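Local atomic coordinates of D-2-hydroxyacid dehydrogensase protein (Ketogulonicigenium vulgare, PDB entry 4LSW), a protein that probably catalyses the NAD(P)-dependent interconversion of D-2-hydroxyacids and 2-oxoacids. Residues Q170-D175 against V192-D197. Residues are numbered along the deposited sequence; the frame is centred on the assembly and turned at random.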
# COMPACT_ATOMS: atom_id res chain seq x y z
N GLN A 170 23.65 -6.02 4.78
CA GLN A 170 24.25 -5.89 3.46
C GLN A 170 23.10 -5.73 2.48
O GLN A 170 22.34 -6.67 2.23
CB GLN A 170 25.07 -7.14 3.14
CG GLN A 170 26.05 -7.52 4.25
CD GLN A 170 26.58 -8.94 4.10
OE1 GLN A 170 27.26 -9.26 3.12
NE2 GLN A 170 26.26 -9.79 5.07
N ILE A 171 22.96 -4.52 1.94
CA ILE A 171 21.76 -4.14 1.22
C ILE A 171 21.99 -4.03 -0.28
O ILE A 171 22.91 -3.35 -0.73
CB ILE A 171 21.23 -2.80 1.75
CG1 ILE A 171 20.92 -2.96 3.24
CG2 ILE A 171 19.99 -2.37 0.98
CD1 ILE A 171 20.87 -1.66 3.99
N SER A 172 21.13 -4.72 -1.03
CA SER A 172 21.08 -4.56 -2.47
C SER A 172 19.65 -4.24 -2.88
O SER A 172 18.71 -4.40 -2.11
CB SER A 172 21.54 -5.85 -3.16
OG SER A 172 20.89 -6.96 -2.57
N TYR A 173 19.47 -3.80 -4.12
CA TYR A 173 18.14 -3.46 -4.59
C TYR A 173 18.06 -3.63 -6.09
O TYR A 173 19.08 -3.63 -6.78
CB TYR A 173 17.79 -2.01 -4.22
CG TYR A 173 18.54 -0.95 -4.99
CD1 TYR A 173 19.83 -0.58 -4.63
CD2 TYR A 173 17.96 -0.30 -6.07
CE1 TYR A 173 20.53 0.41 -5.34
CE2 TYR A 173 18.64 0.68 -6.78
CZ TYR A 173 19.92 1.04 -6.40
OH TYR A 173 20.57 2.03 -7.13
N SER A 174 16.83 -3.78 -6.58
CA SER A 174 16.58 -3.81 -8.01
C SER A 174 15.48 -2.83 -8.35
O SER A 174 14.55 -2.62 -7.58
CB SER A 174 16.18 -5.21 -8.45
OG SER A 174 16.07 -5.28 -9.87
N ASP A 175 15.61 -2.19 -9.51
CA ASP A 175 14.61 -1.25 -10.01
C ASP A 175 14.88 -1.11 -11.50
O ASP A 175 15.75 -1.81 -12.03
CB ASP A 175 14.69 0.09 -9.28
CG ASP A 175 13.36 0.81 -9.20
OD1 ASP A 175 12.63 0.86 -10.21
OD2 ASP A 175 13.04 1.33 -8.10
N VAL A 192 15.52 -12.01 -9.97
CA VAL A 192 16.09 -13.32 -9.70
C VAL A 192 17.48 -13.22 -9.09
O VAL A 192 17.76 -13.84 -8.05
CB VAL A 192 16.13 -14.21 -10.96
CG1 VAL A 192 16.92 -15.49 -10.68
CG2 VAL A 192 14.73 -14.54 -11.39
N THR A 193 18.33 -12.40 -9.70
CA THR A 193 19.68 -12.18 -9.20
C THR A 193 19.65 -11.53 -7.82
O THR A 193 20.41 -11.90 -6.93
CB THR A 193 20.49 -11.31 -10.15
OG1 THR A 193 20.46 -11.88 -11.46
CG2 THR A 193 21.94 -11.19 -9.68
N LEU A 194 18.76 -10.56 -7.65
CA LEU A 194 18.61 -9.89 -6.36
C LEU A 194 18.31 -10.92 -5.28
O LEU A 194 18.96 -10.97 -4.23
CB LEU A 194 17.47 -8.86 -6.43
CG LEU A 194 17.18 -8.08 -5.15
CD1 LEU A 194 18.36 -7.20 -4.82
CD2 LEU A 194 15.92 -7.26 -5.32
N ALA A 195 17.33 -11.77 -5.55
CA ALA A 195 16.88 -12.75 -4.58
C ALA A 195 17.95 -13.79 -4.24
O ALA A 195 18.07 -14.24 -3.09
CB ALA A 195 15.63 -13.44 -5.09
N ARG A 196 18.70 -14.20 -5.27
CA ARG A 196 19.71 -15.24 -5.11
C ARG A 196 20.70 -14.94 -3.98
O ARG A 196 21.10 -15.85 -3.25
CB ARG A 196 20.46 -15.44 -6.43
CG ARG A 196 21.50 -16.56 -6.37
CD ARG A 196 22.32 -16.64 -7.65
NE ARG A 196 22.83 -15.33 -8.05
CZ ARG A 196 24.09 -14.94 -7.91
NH1 ARG A 196 25.00 -15.76 -7.40
NH2 ARG A 196 24.46 -13.72 -8.30
N ASP A 197 21.08 -13.68 -3.85
CA ASP A 197 22.15 -13.28 -2.94
C ASP A 197 21.68 -12.68 -1.63
O ASP A 197 22.48 -12.07 -0.92
CB ASP A 197 23.08 -12.28 -3.64
CG ASP A 197 23.80 -12.88 -4.82
OD1 ASP A 197 24.00 -14.10 -4.83
OD2 ASP A 197 24.15 -12.11 -5.75
O HOH W 1 21.27 -9.23 -4.15
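L194 reaches from helix 191-196 onto strand 170-174 between S172 and S174, a helix packed on the parallel sheet of the Rossmann-type NAD-binding domain. The axes of 192-196 and 170-174 run nearly antiparallel (163°) and come within 8.4 Å.

The direct contacts are all van der Waals. With CG anti to the backbone N (chi1 180°), the leucine extends its forked end to the strand, one methyl to each serine. CD1 rests against OG of S172 at 3.4 Å and also meets the backbone N of Y173, whereas CD2 lies 3.8 Å from CB of S174. V188 on the neighbouring edge strand and L151 on strand 147-151 also touch the leucine, which therefore packs across three strands. Shortening this side chain to an alanine would probably open a gap over S172 and S174 and weaken the hold of the helix on the sheet.

The polar contacts involve the two serines. OG of S174 hydrogen-bonds the carbonyl of V188, tying the serine to the edge strand. At the other serine a water bridges strand and helix: it is hydrogen-bonded to OG of S172 (2.8 Å) and donates a hydrogen bond to the backbone O of L194, 2.9 Å away.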